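Local coordinates for protein mediator of RNA polymerase II transcription subunit 18 (Schizosaccharomyces pombe, PDB 3C0T) that serves as a subunit of the Mediator complex, the coactivator that relays signals from gene-specific regulators to RNA polymerase II, at residues Q77-L82 against R101-N106; F35-R40 against L56-N61. All coordinates share one frame; numbering follows the deposited sequence.

Contact 1: Q77-L82 against R101-N106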
# COMPACT_ATOMS: atom_id res chain seq x y z
N GLN A 77 -13.83 6.41 9.57
CA GLN A 77 -13.21 7.56 8.97
C GLN A 77 -12.44 6.97 7.80
O GLN A 77 -11.75 5.96 7.95
CB GLN A 77 -12.25 8.22 9.96
CG GLN A 77 -11.64 9.52 9.47
CD GLN A 77 -10.87 10.26 10.55
OE1 GLN A 77 -10.42 11.38 10.35
NE2 GLN A 77 -10.73 9.63 11.71
N TRP A 78 -12.59 7.57 6.63
CA TRP A 78 -11.89 7.08 5.45
C TRP A 78 -10.85 8.07 4.99
O TRP A 78 -11.08 9.27 5.02
CB TRP A 78 -12.86 6.87 4.28
CG TRP A 78 -13.83 5.76 4.45
CD1 TRP A 78 -15.05 5.83 5.06
CD2 TRP A 78 -13.69 4.42 3.98
NE1 TRP A 78 -15.67 4.60 5.00
CE2 TRP A 78 -14.86 3.72 4.34
CE3 TRP A 78 -12.68 3.74 3.28
CZ2 TRP A 78 -15.05 2.37 4.03
CZ3 TRP A 78 -12.87 2.40 2.97
CH2 TRP A 78 -14.05 1.73 3.34
N SER A 79 -9.70 7.56 4.58
CA SER A 79 -8.67 8.42 4.03
C SER A 79 -8.89 8.24 2.54
O SER A 79 -9.13 7.13 2.06
CB SER A 79 -7.29 7.95 4.44
OG SER A 79 -7.00 8.36 5.77
N MET A 80 -8.85 9.34 1.80
CA MET A 80 -9.08 9.28 0.37
C MET A 80 -7.80 9.62 -0.37
O MET A 80 -7.21 10.68 -0.17
CB MET A 80 -10.20 10.26 0.03
CG MET A 80 -10.81 10.08 -1.33
SD MET A 80 -12.40 10.93 -1.35
CE MET A 80 -11.88 12.62 -1.21
N TYR A 81 -7.36 8.70 -1.23
CA TYR A 81 -6.13 8.92 -1.96
C TYR A 81 -6.23 9.01 -3.47
O TYR A 81 -7.10 8.41 -4.10
CB TYR A 81 -5.12 7.82 -1.64
CG TYR A 81 -4.60 7.77 -0.22
CD1 TYR A 81 -5.35 7.19 0.80
CD2 TYR A 81 -3.34 8.28 0.09
CE1 TYR A 81 -4.85 7.10 2.09
CE2 TYR A 81 -2.83 8.19 1.39
CZ TYR A 81 -3.59 7.60 2.38
OH TYR A 81 -3.08 7.51 3.66
N LEU A 82 -5.30 9.77 -4.04
CA LEU A 82 -5.16 9.93 -5.47
C LEU A 82 -3.68 9.61 -5.68
O LEU A 82 -2.81 10.38 -5.27
CB LEU A 82 -5.47 11.36 -5.93
CG LEU A 82 -6.95 11.69 -6.13
CD1 LEU A 82 -7.07 13.14 -6.60
CD2 LEU A 82 -7.57 10.75 -7.16
N ARG A 101 -3.73 13.13 -0.39
CA ARG A 101 -4.60 12.54 0.62
C ARG A 101 -5.52 13.55 1.28
O ARG A 101 -5.19 14.73 1.42
CB ARG A 101 -3.74 11.86 1.68
CG ARG A 101 -4.46 11.45 2.96
CD ARG A 101 -3.45 10.83 3.91
NE ARG A 101 -2.34 11.75 4.15
CZ ARG A 101 -1.11 11.37 4.53
NH1 ARG A 101 -0.83 10.08 4.70
NH2 ARG A 101 -0.17 12.29 4.73
N ALA A 102 -6.69 13.06 1.69
CA ALA A 102 -7.69 13.86 2.38
C ALA A 102 -8.52 12.87 3.19
O ALA A 102 -8.90 11.83 2.67
CB ALA A 102 -8.57 14.59 1.37
N LYS A 103 -8.78 13.18 4.45
CA LYS A 103 -9.57 12.29 5.30
C LYS A 103 -11.01 12.77 5.35
O LYS A 103 -11.26 13.94 5.63
CB LYS A 103 -8.99 12.27 6.71
CG LYS A 103 -7.55 11.81 6.77
CD LYS A 103 -7.02 11.81 8.19
CE LYS A 103 -5.59 11.27 8.24
NZ LYS A 103 -5.04 11.29 9.63
N LEU A 104 -11.96 11.89 5.08
CA LEU A 104 -13.36 12.31 5.11
C LEU A 104 -14.28 11.43 5.94
O LEU A 104 -14.11 10.21 6.00
CB LEU A 104 -13.90 12.45 3.69
CG LEU A 104 -14.21 11.23 2.83
CD1 LEU A 104 -14.63 11.71 1.44
CD2 LEU A 104 -12.99 10.33 2.73
N THR A 105 -15.26 12.07 6.57
CA THR A 105 -16.24 11.41 7.43
C THR A 105 -17.65 11.97 7.22
O THR A 105 -17.84 12.86 6.38
CB THR A 105 -15.84 11.56 8.91
OG1 THR A 105 -15.47 12.92 9.17
CG2 THR A 105 -14.67 10.67 9.24
N ASN A 106 -18.61 11.44 7.97
CA ASN A 106 -20.03 11.85 7.93
C ASN A 106 -20.97 10.97 7.09
O ASN A 106 -21.09 11.14 5.88
CB ASN A 106 -20.17 13.30 7.46
CG ASN A 106 -20.01 14.30 8.59
OD1 ASN A 106 -19.05 14.22 9.38
ND2 ASN A 106 -20.93 15.25 8.68
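Gln-77 lies against Thr-105 just before one strand begins and just after the other ends: its CG, anti to the backbone N (chi1 -175°), comes within 3.2 Å of Thr-105 CG2, and the chain, extended beyond CG, carries the amide outward. Trp-78 and Leu-104 form a hydrogen-bonded antiparallel pair in which each backbone N-H reaches the other's carbonyl oxygen; the bond from Leu-104 N to Trp-78 O is 2.8 Å long. The Trp-78 indole turns away from Leu-104 toward the interior, where NE1 is hydrogen-bonded to Ser-73 O; of the Trp-78 side chain, CB meets Leu-104 CD2. Ser-79, small and polar, sits opposite Lys-103 in a non-hydrogen-bonded pair, OG 3.6 Å from Lys-103 CG, and the lysine stem runs on outward. Met-80 pairs with Ala-102 through two more backbone bonds, and its flexible thioether crosses the Leu-104 side chain at about a right angle, SD 3.7 Å from Leu-104 CD1. Tyr-81 and Arg-101 lie alongside each other on the face that carries Ser-79 and Lys-103. Arg-101 CG stands over one ring face in a CH-pi contact, 4.2 Å from the Tyr-81 ring centroid, and CD reaches Tyr-81 OH at 3.3 Å. An alanine in place of Tyr-81 would probably leave the Arg-101 methylenes without the ring they lie on and the arginine freer to swing. Apolar Trp-78, Met-80 and Leu-104 share the other face. Alternating hydrogen-bonded and non-hydrogen-bonded pairs between successive strands, 78-83 and 95-104, mark an antiparallel beta hairpin.

Contact 2: F35-R40 against L56-N61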
# COMPACT_ATOMS: atom_id res chain seq x y z
N PHE A 35 -8.81 -1.66 5.04
CA PHE A 35 -9.77 -2.06 4.02
C PHE A 35 -9.71 -0.97 2.96
O PHE A 35 -9.92 0.22 3.26
CB PHE A 35 -11.18 -2.15 4.60
CG PHE A 35 -12.12 -3.00 3.79
CD1 PHE A 35 -12.45 -4.29 4.20
CD2 PHE A 35 -12.63 -2.53 2.59
CE1 PHE A 35 -13.29 -5.10 3.42
CE2 PHE A 35 -13.47 -3.33 1.80
CZ PHE A 35 -13.79 -4.62 2.22
N TRP A 36 -9.41 -1.36 1.72
CA TRP A 36 -9.32 -0.41 0.62
C TRP A 36 -10.40 -0.66 -0.41
O TRP A 36 -10.63 -1.80 -0.81
CB TRP A 36 -7.97 -0.53 -0.10
CG TRP A 36 -6.79 -0.04 0.65
CD1 TRP A 36 -6.10 -0.70 1.62
CD2 TRP A 36 -6.15 1.24 0.50
NE1 TRP A 36 -5.07 0.08 2.08
CE2 TRP A 36 -5.07 1.27 1.41
CE3 TRP A 36 -6.38 2.36 -0.32
CZ2 TRP A 36 -4.22 2.38 1.53
CZ3 TRP A 36 -5.53 3.46 -0.20
CH2 TRP A 36 -4.46 3.46 0.72
N VAL A 37 -11.07 0.41 -0.83
CA VAL A 37 -12.09 0.31 -1.88
C VAL A 37 -11.68 1.37 -2.90
O VAL A 37 -11.42 2.53 -2.55
CB VAL A 37 -13.53 0.57 -1.34
CG1 VAL A 37 -13.71 -0.09 0.01
CG2 VAL A 37 -13.81 2.05 -1.25
N VAL A 38 -11.60 0.97 -4.16
CA VAL A 38 -11.19 1.89 -5.21
C VAL A 38 -12.35 2.25 -6.14
O VAL A 38 -13.13 1.38 -6.52
CB VAL A 38 -10.03 1.27 -6.02
CG1 VAL A 38 -9.55 2.24 -7.09
CG2 VAL A 38 -8.89 0.89 -5.08
N TYR A 39 -12.45 3.53 -6.49
CA TYR A 39 -13.50 4.03 -7.37
C TYR A 39 -12.90 4.70 -8.60
O TYR A 39 -11.93 5.44 -8.51
CB TYR A 39 -14.39 5.04 -6.66
CG TYR A 39 -15.38 4.42 -5.71
CD1 TYR A 39 -14.99 4.01 -4.43
CD2 TYR A 39 -16.70 4.22 -6.09
CE1 TYR A 39 -15.89 3.42 -3.56
CE2 TYR A 39 -17.62 3.63 -5.22
CZ TYR A 39 -17.20 3.23 -3.96
OH TYR A 39 -18.10 2.64 -3.10
N ARG A 40 -13.51 4.43 -9.75
CA ARG A 40 -13.02 5.01 -10.99
C ARG A 40 -14.09 5.94 -11.56
O ARG A 40 -15.27 5.78 -11.26
CB ARG A 40 -12.72 3.91 -12.00
CG ARG A 40 -13.96 3.14 -12.36
CD ARG A 40 -13.68 2.00 -13.30
NE ARG A 40 -14.92 1.33 -13.64
CZ ARG A 40 -15.02 0.29 -14.46
NH1 ARG A 40 -16.20 -0.25 -14.71
NH2 ARG A 40 -13.93 -0.21 -15.03
N LEU A 56 -10.20 7.11 -7.19
CA LEU A 56 -10.26 7.41 -5.77
C LEU A 56 -10.02 6.14 -4.98
O LEU A 56 -10.74 5.15 -5.14
CB LEU A 56 -11.63 8.00 -5.42
CG LEU A 56 -11.77 9.52 -5.26
CD1 LEU A 56 -10.61 10.25 -5.89
CD2 LEU A 56 -13.09 9.96 -5.89
N ARG A 57 -9.00 6.16 -4.13
CA ARG A 57 -8.63 5.01 -3.32
C ARG A 57 -8.95 5.31 -1.87
O ARG A 57 -8.30 6.13 -1.23
CB ARG A 57 -7.14 4.73 -3.53
CG ARG A 57 -6.83 4.47 -5.00
CD ARG A 57 -5.35 4.57 -5.37
NE ARG A 57 -5.20 4.45 -6.82
CZ ARG A 57 -5.35 3.31 -7.49
NH1 ARG A 57 -5.64 2.20 -6.84
NH2 ARG A 57 -5.28 3.30 -8.82
N LEU A 58 -9.99 4.65 -1.35
CA LEU A 58 -10.42 4.87 0.02
C LEU A 58 -9.86 3.85 0.98
O LEU A 58 -9.93 2.64 0.75
CB LEU A 58 -11.95 4.85 0.08
CG LEU A 58 -12.74 6.09 -0.38
CD1 LEU A 58 -11.93 6.97 -1.28
CD2 LEU A 58 -14.00 5.62 -1.09
N CYS A 59 -9.30 4.34 2.08
CA CYS A 59 -8.70 3.47 3.07
C CYS A 59 -9.31 3.65 4.45
O CYS A 59 -9.40 4.76 4.96
CB CYS A 59 -7.19 3.69 3.15
SG CYS A 59 -6.41 2.68 4.43
N SER A 60 -9.73 2.54 5.03
CA SER A 60 -10.30 2.54 6.36
C SER A 60 -9.46 1.63 7.23
O SER A 60 -9.13 0.50 6.84
CB SER A 60 -11.73 2.03 6.33
OG SER A 60 -12.18 1.77 7.64
N ASN A 61 -9.09 2.11 8.41
CA ASN A 61 -8.32 1.30 9.34
C ASN A 61 -9.30 0.39 10.06
O ASN A 61 -10.02 0.82 10.96
CB ASN A 61 -7.58 2.20 10.33
CG ASN A 61 -6.76 1.42 11.34
OD1 ASN A 61 -6.04 2.00 12.16
ND2 ASN A 61 -6.87 0.10 11.29
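Trp-36 CG lies beside its backbone N (chi1 -71°), chi2 of 81° turns the ring face to Cys-59, and Cys-59 SG is anti to its own N (chi1 177°). Cys-59 CB stands almost on the normal of the six-membered ring, 3.4 Å from its centroid, while SG lies over the five-membered ring in a sulfur-aromatic contact, 3.6 Å from Trp-36 CE2. A slim thiol suits a place so close to a flat ring. At the indole edge, Arg-57 CB approaches Trp-36 CZ3, and Trp-36 NE1 is hydrogen-bonded to Glu-34 OE1. The two segments are neighbouring antiparallel strands of the large curled sheet of the Med18 fold, where Phe-35, Val-37 and Tyr-39 pair with Ser-60, Leu-58 and Leu-56 through six backbone hydrogen bonds. The face of these residues is mostly apolar: Leu-58 CD2 touches both Val-37 CG2, at 3.6 Å, and Tyr-39 CE1, at 3.8 Å, one methyl serving two neighbours. On the other face Val-38 runs alongside Arg-57, with CG1 over one face of the guanidinium, 3.9 Å from Arg-57 NH1. That buried charged group hydrogen-bonds to the backbone of another protein's chain through both NH1 and NH2.

Both segments of contact 2 precede those of contact 1 in the chain, yet strands 56-61 and 78-83 lie side by side in one sheet, so the two contacts form a continuous run of four strands, with centres about 9 Å apart. Backbone atoms probably bond across the shared seam: Tyr-81 N is 2.7 Å from Arg-57 O, and Ser-79 O is 2.8 Å from Cys-59 N. Apolar chains continue the join, with Met-80 CG 3.3 Å from Leu-58 CD1. On the opposite face the rings of Tyr-81 and Trp-36 meet, linking an aromatic of each contact. Contact 1 lies at the surface, whereas contact 2 is buried and also borders a chain of another protein.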